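Ectonucleoside triphosphate diphosphohydrolase 4 (Homo sapiens, PDB 6WG5) belongs to the GDA1/CD39 family of nucleoside phosphatases, whose members share the two-domain fold of the actin-type ATPases. Local coordinates at residues V46-S51 / P90-F95; G52-V57 / V85-P90; I374-S379 / S458-Y463. All blocks are in the same frame, centred on the assembly; numbering follows the deposited sequence.

Contact 1: residues V46-S51 / P90-F95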
ATOM      1  N   VAL A  46     -14.807  -6.348   4.727  1.00 39.17           N
ATOM      2  CA  VAL A  46     -15.344  -5.134   4.122  1.00 47.01           C
ATOM      3  C   VAL A  46     -14.308  -4.030   4.286  1.00 48.45           C
ATOM      4  O   VAL A  46     -13.915  -3.698   5.411  1.00 46.61           O
ATOM      5  CB  VAL A  46     -16.688  -4.730   4.750  1.00 47.14           C
ATOM      6  CG1 VAL A  46     -17.136  -3.362   4.241  1.00 47.08           C
ATOM      7  CG2 VAL A  46     -17.748  -5.771   4.441  1.00 44.35           C
ATOM      8  N   ASP A  47     -13.870  -3.465   3.165  1.00 40.59           N
ATOM      9  CA  ASP A  47     -12.993  -2.299   3.163  1.00 43.45           C
ATOM     10  C   ASP A  47     -13.864  -1.049   3.097  1.00 47.38           C
ATOM     11  O   ASP A  47     -14.458  -0.755   2.055  1.00 50.65           O
ATOM     12  CB  ASP A  47     -12.022  -2.361   1.987  1.00 44.69           C
ATOM     13  CG  ASP A  47     -11.308  -1.042   1.745  1.00 52.21           C
ATOM     14  OD1 ASP A  47     -11.218  -0.218   2.682  1.00 52.44           O
ATOM     15  OD2 ASP A  47     -10.831  -0.829   0.609  1.00 54.90           O
ATOM     16  N   CYS A  48     -13.941  -0.315   4.207  1.00 49.35           N
ATOM     17  CA  CYS A  48     -14.740   0.909   4.291  1.00 53.46           C
ATOM     18  C   CYS A  48     -13.812   2.102   4.085  1.00 54.79           C
ATOM     19  O   CYS A  48     -13.264   2.660   5.036  1.00 53.79           O
ATOM     20  CB  CYS A  48     -15.472   0.990   5.625  1.00 58.32           C
ATOM     21  SG  CYS A  48     -16.926  -0.077   5.739  1.00 62.15           S
ATOM     22  N   GLY A  49     -13.644   2.499   2.821  1.00 55.81           N
ATOM     23  CA  GLY A  49     -12.804   3.627   2.482  1.00 62.21           C
ATOM     24  C   GLY A  49     -13.575   4.936   2.457  1.00 68.64           C
ATOM     25  O   GLY A  49     -14.761   5.006   2.778  1.00 73.26           O
ATOM     26  N   SER A  50     -12.867   5.996   2.063  1.00 72.34           N
ATOM     27  CA  SER A  50     -13.486   7.315   1.990  1.00 74.13           C
ATOM     28  C   SER A  50     -14.456   7.400   0.817  1.00 77.23           C
ATOM     29  O   SER A  50     -15.608   7.818   0.980  1.00 80.45           O
ATOM     30  CB  SER A  50     -12.410   8.395   1.872  1.00 71.91           C
ATOM     31  OG  SER A  50     -11.537   8.374   2.987  1.00 68.76           O
ATOM     32  N   SER A  51     -14.006   7.005  -0.374  1.00 83.46           N
ATOM     33  CA  SER A  51     -14.826   7.125  -1.573  1.00 81.96           C
ATOM     34  C   SER A  51     -15.930   6.077  -1.648  1.00 78.72           C
ATOM     35  O   SER A  51     -16.874   6.254  -2.423  1.00 85.62           O
ATOM     36  CB  SER A  51     -13.945   7.026  -2.820  1.00 85.34           C
ATOM     37  OG  SER A  51     -13.150   5.852  -2.792  1.00 88.34           O
ATOM     38  N   PRO A  90     -21.275   6.227  -1.410  1.00 92.48           N
ATOM     39  CA  PRO A  90     -20.042   7.023  -1.410  1.00 93.42           C
ATOM     40  C   PRO A  90     -19.093   6.768  -0.239  1.00 94.23           C
ATOM     41  O   PRO A  90     -18.070   7.449  -0.144  1.00 98.51           O
ATOM     42  CB  PRO A  90     -20.578   8.449  -1.341  1.00 93.78           C
ATOM     43  CG  PRO A  90     -21.797   8.322  -0.481  1.00 89.14           C
ATOM     44  CD  PRO A  90     -22.369   6.942  -0.728  1.00 89.13           C
ATOM     45  N   GLY A  91     -19.419   5.829   0.636  1.00 85.32           N
ATOM     46  CA  GLY A  91     -18.603   5.533   1.795  1.00 88.61           C
ATOM     47  C   GLY A  91     -19.381   5.688   3.089  1.00 91.60           C
ATOM     48  O   GLY A  91     -20.484   6.228   3.132  1.00109.78           O
ATOM     49  N   ILE A  92     -18.768   5.190   4.157  1.00 81.16           N
ATOM     50  CA  ILE A  92     -19.424   5.184   5.460  1.00 86.15           C
ATOM     51  C   ILE A  92     -19.237   6.505   6.203  1.00 85.05           C
ATOM     52  O   ILE A  92     -20.086   6.875   7.020  1.00 97.99           O
ATOM     53  CB  ILE A  92     -18.915   3.996   6.303  1.00 70.80           C
ATOM     54  CG1 ILE A  92     -20.002   3.524   7.269  1.00 79.77           C
ATOM     55  CG2 ILE A  92     -17.648   4.367   7.083  1.00 81.75           C
ATOM     56  CD1 ILE A  92     -19.753   2.138   7.840  1.00 77.04           C
ATOM     57  N   SER A  93     -18.145   7.225   5.933  1.00 93.51           N
ATOM     58  CA  SER A  93     -17.864   8.464   6.650  1.00 96.89           C
ATOM     59  C   SER A  93     -18.942   9.516   6.435  1.00 98.99           C
ATOM     60  O   SER A  93     -19.071  10.430   7.258  1.00 96.93           O
ATOM     61  CB  SER A  93     -16.504   9.019   6.215  1.00 98.58           C
ATOM     62  OG  SER A  93     -16.491   9.307   4.828  1.00106.90           O
ATOM     63  N   GLU A  94     -19.718   9.416   5.354  1.00 97.22           N
ATOM     64  CA  GLU A  94     -20.731  10.428   5.076  1.00 97.03           C
ATOM     65  C   GLU A  94     -21.802  10.459   6.156  1.00 97.02           C
ATOM     66  O   GLU A  94     -22.411  11.509   6.397  1.00 97.55           O
ATOM     67  CB  GLU A  94     -21.366  10.174   3.710  1.00 94.75           C
ATOM     68  CG  GLU A  94     -20.365  10.146   2.566  1.00 95.33           C
ATOM     69  CD  GLU A  94     -19.613  11.453   2.412  1.00 99.78           C
ATOM     70  OE1 GLU A  94     -20.176  12.401   1.825  1.00 99.58           O
ATOM     71  OE2 GLU A  94     -18.459  11.534   2.884  1.00104.31           O
ATOM     72  N   PHE A  95     -22.047   9.328   6.821  1.00 98.05           N
ATOM     73  CA  PHE A  95     -23.061   9.244   7.865  1.00 98.48           C
ATOM     74  C   PHE A  95     -22.520   9.625   9.234  1.00 93.70           C
ATOM     75  O   PHE A  95     -23.013   9.125  10.255  1.00 85.90           O
ATOM     76  CB  PHE A  95     -23.658   7.836   7.907  1.00 99.35           C
ATOM     77  CG  PHE A  95     -24.244   7.381   6.599  1.00 99.40           C
ATOM     78  CD1 PHE A  95     -24.548   6.051   6.403  1.00 97.29           C
ATOM     79  CD2 PHE A  95     -24.493   8.278   5.570  1.00102.29           C
ATOM     80  CE1 PHE A  95     -25.084   5.619   5.215  1.00 98.27           C
ATOM     81  CE2 PHE A  95     -25.030   7.850   4.374  1.00104.93           C
ATOM     82  CZ  PHE A  95     -25.327   6.516   4.197  1.00101.04           C
TER
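Gly49 O lies beside Gly91 CA at 4.0 Å, where a turn and a loop meet through their backbones. No hydrogen bond joins the two segments. Residues 46-51 end the strand 40-48 and enter the tight turn that leads into strand 53-61. This is the first hairpin of an actin-type ATPase fold, and its turn is at the place of the phosphate loop of actin and Hsp70. Residues 90-95 pass beside the turn in a loop that precedes helix 102-105. The two segments bury 244 Å² between them. Three carbonyl oxygens, of Ser50, Ser51 and Pro90, gather at the exposed end; their exact spacing is doubtful at this resolution. The peptide bond before Pro90 is cis, which bends the loop as it leaves strand 85-88. Gly91 follows with phi 122°, a backbone shape well suited to glycine. Its N-H makes a weak hydrogen bond to Tyr105 OH, and Pro90 also touches Tyr105. At the buried end the contact is apolar. Ile92 leans on Val102 and Met135, and Cys48 on Ile129 and Cys131. The loop then closes a short turn, with Phe95 N bonded to Ile92 O at 3.1 Å. Across the two segments the apolar touch is between Cys48 and Ile92. With SG anti to its own carbonyl carbon (chi1 -77°), Cys48 SG meets Ile92 CD1 at 4.2 Å.

Contact 2: residues G52-V57 / V85-P90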
ATOM      1  N   GLY A  52     -15.838   5.002  -0.874  1.00 66.76           N
ATOM      2  CA  GLY A  52     -16.845   3.964  -0.928  1.00 64.91           C
ATOM      3  C   GLY A  52     -16.454   2.786  -0.059  1.00 62.75           C
ATOM      4  O   GLY A  52     -15.555   2.879   0.781  1.00 64.22           O
ATOM      5  N   SER A  53     -17.151   1.673  -0.282  1.00 62.56           N
ATOM      6  CA  SER A  53     -16.927   0.453   0.480  1.00 63.42           C
ATOM      7  C   SER A  53     -16.927  -0.741  -0.461  1.00 61.43           C
ATOM      8  O   SER A  53     -17.683  -0.774  -1.436  1.00 62.06           O
ATOM      9  CB  SER A  53     -17.998   0.265   1.564  1.00 62.90           C
ATOM     10  OG  SER A  53     -17.942   1.311   2.520  1.00 60.84           O
ATOM     11  N   ARG A  54     -16.074  -1.720  -0.159  1.00 60.59           N
ATOM     12  CA  ARG A  54     -15.956  -2.934  -0.951  1.00 58.14           C
ATOM     13  C   ARG A  54     -15.946  -4.138  -0.021  1.00 57.68           C
ATOM     14  O   ARG A  54     -15.469  -4.062   1.114  1.00 60.30           O
ATOM     15  CB  ARG A  54     -14.680  -2.932  -1.812  1.00 56.63           C
ATOM     16  CG  ARG A  54     -14.362  -1.588  -2.452  1.00 63.74           C
ATOM     17  CD  ARG A  54     -13.493  -0.725  -1.547  1.00 68.70           C
ATOM     18  NE  ARG A  54     -13.547   0.687  -1.918  1.00 72.95           N
ATOM     19  CZ  ARG A  54     -12.823   1.642  -1.342  1.00 75.28           C
ATOM     20  NH1 ARG A  54     -11.975   1.344  -0.366  1.00 75.59           N
ATOM     21  NH2 ARG A  54     -12.943   2.900  -1.746  1.00 75.32           N
ATOM     22  N   VAL A  55     -16.478  -5.253  -0.514  1.00 47.83           N
ATOM     23  CA  VAL A  55     -16.541  -6.500   0.237  1.00 48.61           C
ATOM     24  C   VAL A  55     -15.816  -7.577  -0.554  1.00 51.75           C
ATOM     25  O   VAL A  55     -15.945  -7.653  -1.781  1.00 51.34           O
ATOM     26  CB  VAL A  55     -17.997  -6.918   0.529  1.00 49.74           C
ATOM     27  CG1 VAL A  55     -18.806  -6.989  -0.758  1.00 52.31           C
ATOM     28  CG2 VAL A  55     -18.041  -8.252   1.271  1.00 47.60           C
ATOM     29  N   PHE A  56     -15.050  -8.407   0.152  1.00 54.69           N
ATOM     30  CA  PHE A  56     -14.318  -9.514  -0.448  1.00 49.45           C
ATOM     31  C   PHE A  56     -14.662 -10.789   0.305  1.00 49.63           C
ATOM     32  O   PHE A  56     -14.642 -10.806   1.539  1.00 50.52           O
ATOM     33  CB  PHE A  56     -12.801  -9.284  -0.399  1.00 49.92           C
ATOM     34  CG  PHE A  56     -12.356  -7.999  -1.038  1.00 51.83           C
ATOM     35  CD1 PHE A  56     -11.834  -7.993  -2.320  1.00 50.62           C
ATOM     36  CD2 PHE A  56     -12.446  -6.801  -0.350  1.00 53.31           C
ATOM     37  CE1 PHE A  56     -11.420  -6.813  -2.907  1.00 49.24           C
ATOM     38  CE2 PHE A  56     -12.033  -5.619  -0.933  1.00 51.60           C
ATOM     39  CZ  PHE A  56     -11.519  -5.625  -2.212  1.00 48.09           C
ATOM     40  N   VAL A  57     -14.975 -11.849  -0.433  1.00 43.90           N
ATOM     41  CA  VAL A  57     -15.194 -13.169   0.147  1.00 41.65           C
ATOM     42  C   VAL A  57     -13.955 -14.008  -0.126  1.00 38.43           C
ATOM     43  O   VAL A  57     -13.551 -14.178  -1.283  1.00 38.61           O
ATOM     44  CB  VAL A  57     -16.453 -13.840  -0.423  1.00 44.25           C
ATOM     45  CG1 VAL A  57     -16.650 -15.218   0.202  1.00 44.94           C
ATOM     46  CG2 VAL A  57     -17.676 -12.969  -0.180  1.00 45.25           C
ATOM     47  N   VAL A  85     -16.479 -10.029  -5.458  1.00 59.70           N
ATOM     48  CA  VAL A  85     -16.270  -8.681  -4.944  1.00 58.42           C
ATOM     49  C   VAL A  85     -17.443  -7.807  -5.365  1.00 62.44           C
ATOM     50  O   VAL A  85     -17.988  -7.965  -6.463  1.00 65.47           O
ATOM     51  CB  VAL A  85     -14.938  -8.082  -5.447  1.00 58.70           C
ATOM     52  CG1 VAL A  85     -14.716  -6.690  -4.866  1.00 63.72           C
ATOM     53  CG2 VAL A  85     -13.776  -8.999  -5.099  1.00 53.11           C
ATOM     54  N   MET A  86     -17.834  -6.888  -4.484  1.00 69.42           N
ATOM     55  CA  MET A  86     -18.842  -5.882  -4.786  1.00 67.29           C
ATOM     56  C   MET A  86     -18.423  -4.566  -4.147  1.00 68.35           C
ATOM     57  O   MET A  86     -17.797  -4.547  -3.084  1.00 69.08           O
ATOM     58  CB  MET A  86     -20.233  -6.291  -4.281  1.00 69.01           C
ATOM     59  CG  MET A  86     -21.263  -5.169  -4.339  1.00 74.13           C
ATOM     60  SD  MET A  86     -22.950  -5.715  -4.005  1.00 74.17           S
ATOM     61  CE  MET A  86     -23.415  -6.368  -5.607  1.00 75.79           C
ATOM     62  N   LYS A  87     -18.776  -3.464  -4.806  1.00 64.39           N
ATOM     63  CA  LYS A  87     -18.412  -2.133  -4.350  1.00 70.78           C
ATOM     64  C   LYS A  87     -19.638  -1.233  -4.354  1.00 75.77           C
ATOM     65  O   LYS A  87     -20.519  -1.361  -5.208  1.00 79.12           O
ATOM     66  CB  LYS A  87     -17.317  -1.517  -5.233  1.00 75.10           C
ATOM     67  CG  LYS A  87     -16.072  -2.384  -5.370  1.00 81.08           C
ATOM     68  CD  LYS A  87     -14.959  -1.653  -6.110  1.00 85.00           C
ATOM     69  CE  LYS A  87     -13.688  -2.487  -6.176  1.00 83.32           C
ATOM     70  NZ  LYS A  87     -12.590  -1.776  -6.889  1.00 86.05           N
ATOM     71  N   ILE A  88     -19.690  -0.318  -3.382  1.00 71.69           N
ATOM     72  CA  ILE A  88     -20.761   0.665  -3.287  1.00 67.97           C
ATOM     73  C   ILE A  88     -20.164   2.007  -2.885  1.00 68.84           C
ATOM     74  O   ILE A  88     -19.091   2.085  -2.282  1.00 67.39           O
ATOM     75  CB  ILE A  88     -21.861   0.248  -2.282  1.00 63.62           C
ATOM     76  CG1 ILE A  88     -21.287   0.114  -0.869  1.00 61.18           C
ATOM     77  CG2 ILE A  88     -22.514  -1.056  -2.729  1.00 63.36           C
ATOM     78  CD1 ILE A  88     -22.337  -0.128   0.201  1.00 61.89           C
ATOM     79  N   LYS A  89     -20.880   3.072  -3.232  1.00 79.72           N
ATOM     80  CA  LYS A  89     -20.480   4.432  -2.892  1.00 80.38           C
ATOM     81  C   LYS A  89     -21.575   5.084  -2.054  1.00 86.12           C
ATOM     82  O   LYS A  89     -22.691   4.568  -1.994  1.00 88.68           O
ATOM     83  CB  LYS A  89     -20.203   5.237  -4.164  1.00 82.34           C
ATOM     84  CG  LYS A  89     -18.746   5.192  -4.607  1.00 88.15           C
ATOM     85  CD  LYS A  89     -18.606   4.951  -6.103  1.00 94.39           C
ATOM     86  CE  LYS A  89     -17.138   4.879  -6.510  1.00 95.44           C
ATOM     87  NZ  LYS A  89     -16.959   4.554  -7.953  1.00 95.08           N
ATOM     88  N   PRO A  90     -21.275   6.227  -1.410  1.00 92.48           N
ATOM     89  CA  PRO A  90     -20.042   7.023  -1.410  1.00 93.42           C
ATOM     90  C   PRO A  90     -19.093   6.768  -0.239  1.00 94.23           C
ATOM     91  O   PRO A  90     -18.070   7.449  -0.144  1.00 98.51           O
ATOM     92  CB  PRO A  90     -20.578   8.449  -1.341  1.00 93.78           C
ATOM     93  CG  PRO A  90     -21.797   8.322  -0.481  1.00 89.14           C
ATOM     94  CD  PRO A  90     -22.369   6.942  -0.728  1.00 89.13           C
TER
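Ser53 and Ile88 face each other as an antiparallel hydrogen-bonded pair. Ser53 N gives to Ile88 O at 2.8 Å, and Ile88 N returns a bond to Ser53 O of the same length. Val55 and Met86 repeat the pattern: Val55 N to Met86 O is 3.0 Å, while Met86 N to Val55 O is weak at 3.4 Å. Arg54 with Lys87 and Phe56 with Val85 are the non-hydrogen-bonded pairs, on the other face. There Arg54 CG meets Lys87 CG at 3.5 Å. Lys87 is extended beyond CG, whereas the Arg54 chain turns about CB-CG (chi2 89°), which carries CD out of the extended line. Its guanidinium lies with Gly52 O above one face, and NH1 forms a salt bridge with Asp47. Val85 CG1 makes an off-centre CH-pi contact with the Phe56 ring, 4.3 Å from the centroid. Both residues also touch Gln75 of strand 74-75. Ser53 OG is hydrogen-bonded to Tyr105 OH. Strand 53-61 runs between strands 40-48 and 85-88 in the sheet, and the face carrying Val55, Met86 and Ile88 rests on Leu109 of helix 107-116.

Contact 3: residues I374-S379 / S458-Y463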
ATOM      1  N   ILE A 374      18.184  -0.210   6.193  1.00 35.49           N
ATOM      2  CA  ILE A 374      17.810  -1.215   5.203  1.00 28.53           C
ATOM      3  C   ILE A 374      19.070  -1.945   4.765  1.00 26.45           C
ATOM      4  O   ILE A 374      20.075  -1.312   4.414  1.00 32.44           O
ATOM      5  CB  ILE A 374      17.099  -0.578   3.997  1.00 32.75           C
ATOM      6  CG1 ILE A 374      15.786   0.081   4.435  1.00 36.85           C
ATOM      7  CG2 ILE A 374      16.831  -1.625   2.918  1.00 28.06           C
ATOM      8  CD1 ILE A 374      15.128   0.921   3.349  1.00 34.72           C
ATOM      9  N   HIS A 375      19.019  -3.276   4.786  1.00 41.82           N
ATOM     10  CA  HIS A 375      20.113  -4.105   4.284  1.00 39.40           C
ATOM     11  C   HIS A 375      20.027  -4.107   2.760  1.00 39.28           C
ATOM     12  O   HIS A 375      19.521  -5.037   2.128  1.00 41.65           O
ATOM     13  CB  HIS A 375      20.021  -5.509   4.866  1.00 40.98           C
ATOM     14  CG  HIS A 375      21.296  -6.288   4.776  1.00 52.71           C
ATOM     15  ND1 HIS A 375      21.354  -7.647   5.003  1.00 62.29           N
ATOM     16  CD2 HIS A 375      22.562  -5.898   4.498  1.00 57.15           C
ATOM     17  CE1 HIS A 375      22.600  -8.062   4.861  1.00 67.09           C
ATOM     18  NE2 HIS A 375      23.353  -7.020   4.554  1.00 66.03           N
ATOM     19  N   PHE A 376      20.534  -3.027   2.161  1.00 28.32           N
ATOM     20  CA  PHE A 376      20.339  -2.814   0.729  1.00 27.32           C
ATOM     21  C   PHE A 376      20.911  -3.965  -0.092  1.00 26.49           C
ATOM     22  O   PHE A 376      20.291  -4.404  -1.068  1.00 28.30           O
ATOM     23  CB  PHE A 376      20.967  -1.485   0.303  1.00 24.85           C
ATOM     24  CG  PHE A 376      20.202  -0.276   0.769  1.00 27.20           C
ATOM     25  CD1 PHE A 376      18.899  -0.058   0.348  1.00 24.13           C
ATOM     26  CD2 PHE A 376      20.786   0.646   1.620  1.00 27.69           C
ATOM     27  CE1 PHE A 376      18.193   1.053   0.774  1.00 26.17           C
ATOM     28  CE2 PHE A 376      20.085   1.759   2.048  1.00 24.06           C
ATOM     29  CZ  PHE A 376      18.789   1.962   1.623  1.00 21.64           C
ATOM     30  N   GLN A 377      22.088  -4.467   0.283  1.00 38.34           N
ATOM     31  CA  GLN A 377      22.707  -5.537  -0.493  1.00 42.92           C
ATOM     32  C   GLN A 377      21.901  -6.830  -0.446  1.00 43.30           C
ATOM     33  O   GLN A 377      22.086  -7.689  -1.314  1.00 46.30           O
ATOM     34  CB  GLN A 377      24.135  -5.794  -0.003  1.00 49.07           C
ATOM     35  CG  GLN A 377      24.263  -6.079   1.490  1.00 57.73           C
ATOM     36  CD  GLN A 377      24.619  -4.843   2.298  1.00 62.15           C
ATOM     37  OE1 GLN A 377      24.090  -3.755   2.062  1.00 60.13           O
ATOM     38  NE2 GLN A 377      25.528  -5.005   3.256  1.00 62.36           N
ATOM     39  N   ASN A 378      21.007  -6.986   0.534  1.00 38.13           N
ATOM     40  CA  ASN A 378      20.172  -8.184   0.665  1.00 35.05           C
ATOM     41  C   ASN A 378      18.730  -7.748   0.952  1.00 35.05           C
ATOM     42  O   ASN A 378      18.226  -7.903   2.065  1.00 34.46           O
ATOM     43  CB  ASN A 378      20.708  -9.107   1.759  1.00 35.48           C
ATOM     44  CG  ASN A 378      19.863 -10.351   1.932  1.00 35.94           C
ATOM     45  OD1 ASN A 378      19.025 -10.663   1.088  1.00 39.25           O
ATOM     46  ND2 ASN A 378      20.080 -11.068   3.026  1.00 36.95           N
ATOM     47  N   SER A 379      18.066  -7.206  -0.066  1.00 39.97           N
ATOM     48  CA  SER A 379      16.695  -6.734   0.078  1.00 32.51           C
ATOM     49  C   SER A 379      16.051  -6.660  -1.299  1.00 33.68           C
ATOM     50  O   SER A 379      16.719  -6.782  -2.330  1.00 31.66           O
ATOM     51  CB  SER A 379      16.649  -5.370   0.771  1.00 34.63           C
ATOM     52  OG  SER A 379      17.197  -4.360  -0.057  1.00 35.64           O
ATOM     53  N   SER A 458      17.039   7.036   0.642  1.00 28.75           N
ATOM     54  CA  SER A 458      18.472   6.746   0.603  1.00 28.29           C
ATOM     55  C   SER A 458      18.785   5.411  -0.066  1.00 29.45           C
ATOM     56  O   SER A 458      19.747   4.737   0.308  1.00 32.32           O
ATOM     57  CB  SER A 458      19.084   6.780   2.009  1.00 33.11           C
ATOM     58  OG  SER A 458      18.917   8.056   2.606  1.00 41.89           O
ATOM     59  N   PHE A 459      17.996   5.016  -1.060  1.00 28.82           N
ATOM     60  CA  PHE A 459      18.329   3.821  -1.823  1.00 26.34           C
ATOM     61  C   PHE A 459      19.536   4.104  -2.718  1.00 28.99           C
ATOM     62  O   PHE A 459      19.594   5.155  -3.363  1.00 27.48           O
ATOM     63  CB  PHE A 459      17.144   3.370  -2.678  1.00 25.29           C
ATOM     64  CG  PHE A 459      16.113   2.576  -1.921  1.00 24.84           C
ATOM     65  CD1 PHE A 459      16.114   1.192  -1.971  1.00 25.64           C
ATOM     66  CD2 PHE A 459      15.142   3.212  -1.166  1.00 24.63           C
ATOM     67  CE1 PHE A 459      15.169   0.456  -1.280  1.00 26.14           C
ATOM     68  CE2 PHE A 459      14.194   2.482  -0.473  1.00 27.05           C
ATOM     69  CZ  PHE A 459      14.207   1.101  -0.531  1.00 28.54           C
ATOM     70  N   PRO A 460      20.514   3.198  -2.778  1.00 34.60           N
ATOM     71  CA  PRO A 460      21.676   3.440  -3.640  1.00 27.80           C
ATOM     72  C   PRO A 460      21.257   3.659  -5.086  1.00 27.47           C
ATOM     73  O   PRO A 460      20.283   3.080  -5.569  1.00 24.82           O
ATOM     74  CB  PRO A 460      22.510   2.162  -3.486  1.00 30.75           C
ATOM     75  CG  PRO A 460      22.066   1.559  -2.205  1.00 33.01           C
ATOM     76  CD  PRO A 460      20.623   1.916  -2.058  1.00 36.69           C
ATOM     77  N   VAL A 461      22.009   4.517  -5.779  1.00 38.22           N
ATOM     78  CA  VAL A 461      21.737   4.764  -7.193  1.00 36.47           C
ATOM     79  C   VAL A 461      21.830   3.464  -7.981  1.00 31.96           C
ATOM     80  O   VAL A 461      21.069   3.239  -8.931  1.00 35.44           O
ATOM     81  CB  VAL A 461      22.701   5.830  -7.743  1.00 40.95           C
ATOM     82  CG1 VAL A 461      22.562   5.956  -9.257  1.00 41.60           C
ATOM     83  CG2 VAL A 461      22.436   7.168  -7.070  1.00 46.10           C
ATOM     84  N   ASN A 462      22.756   2.593  -7.600  1.00 33.75           N
ATOM     85  CA  ASN A 462      22.942   1.314  -8.268  1.00 39.12           C
ATOM     86  C   ASN A 462      21.980   0.238  -7.775  1.00 40.25           C
ATOM     87  O   ASN A 462      22.167  -0.931  -8.122  1.00 40.24           O
ATOM     88  CB  ASN A 462      24.382   0.832  -8.079  1.00 46.39           C
ATOM     89  CG  ASN A 462      24.740   0.639  -6.618  1.00 57.61           C
ATOM     90  OD1 ASN A 462      24.526   1.527  -5.793  1.00 64.17           O
ATOM     91  ND2 ASN A 462      25.277  -0.530  -6.289  1.00 61.74           N
ATOM     92  N   TYR A 463      20.966   0.593  -6.989  1.00 37.98           N
ATOM     93  CA  TYR A 463      20.047  -0.409  -6.458  1.00 35.68           C
ATOM     94  C   TYR A 463      19.400  -1.188  -7.596  1.00 32.85           C
ATOM     95  O   TYR A 463      18.851  -0.604  -8.533  1.00 35.43           O
ATOM     96  CB  TYR A 463      18.979   0.260  -5.593  1.00 30.49           C
ATOM     97  CG  TYR A 463      18.199  -0.708  -4.729  1.00 33.55           C
ATOM     98  CD1 TYR A 463      16.856  -0.960  -4.971  1.00 32.27           C
ATOM     99  CD2 TYR A 463      18.810  -1.372  -3.673  1.00 37.36           C
ATOM    100  CE1 TYR A 463      16.142  -1.844  -4.184  1.00 35.04           C
ATOM    101  CE2 TYR A 463      18.106  -2.258  -2.882  1.00 39.12           C
ATOM    102  CZ  TYR A 463      16.771  -2.488  -3.141  1.00 38.66           C
ATOM    103  OH  TYR A 463      16.066  -3.370  -2.355  1.00 36.14           O
TER
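An aromatic cluster joins the two loops that lead into strands 381-385 and 466-468, neighbours in a mixed sheet. Phe376 is at its middle. Its edge points toward the face of Phe459, an edge-to-face (T-shaped) pair with centroids 5.1 Å apart and planes at 64°. Phe376 CE1 does the touching, over the rim of the Phe459 ring. Both faces of Phe376 are occupied. Pro460 CD sits over the centre of one face as a CH-pi contact, 3.6 Å from the centroid and 14° off the ring normal. Ile374 CB lies over the opposite face, displaced toward the rim. Ile374 CD1 reaches on to Phe459 CZ at 4.0 Å, the two side chains crossing at about a right angle. Tyr463 CE2 approaches the edge of Phe376 near its plane. Phe459 CD1 in turn stands over the centre of the Tyr463 ring, so the two rings of 458-463 pack on each other. The polar link is between Ser379 OG and Tyr463 OH, 2.7 Å apart, where either hydroxyl may be the donor. Ser379 OG comes to the edge of the tyrosine ring, in its plane. Chi1 of 68° places OG between its own backbone N and carbonyl carbon, where it meets the tyrosine hydroxyl. A type I beta turn from Pro460 to Tyr463, closed by Tyr463 N to Pro460 O at 2.9 Å, sets the proline and the tyrosine close in space. Beyond the segments, Phe459 stacks on Phe453 and meets Phe381 edge-to-face. Strands 270-279, 229-235, 221-225, 381-385 and 466-468 lie in the order 3-2-1-4-5, counted along the chain, and the last two follow strand 221-225 in parallel. This is the sheet of a ribonuclease H-like domain, as in actin-type ATPases.

Contacts 1 and 2 are neighbours, with centres 9 Å apart, and they share Pro90. Both reach the same sheet, through strands 40-48 and 53-61, which follow each other in the chain and pair side by side. The Asp47 OD2 to Arg54 NH1 bridge between their first segments is 2.6 Å long. Cys48 SG also packs on Ser53 OG. Contact 3 comes later in the chain, on the opposite side of its centre and at another sheet. Its centre is 38 Å from each of the others, and its nearest atoms are about 25 Å from contact 1 and about 26 Å from contact 2.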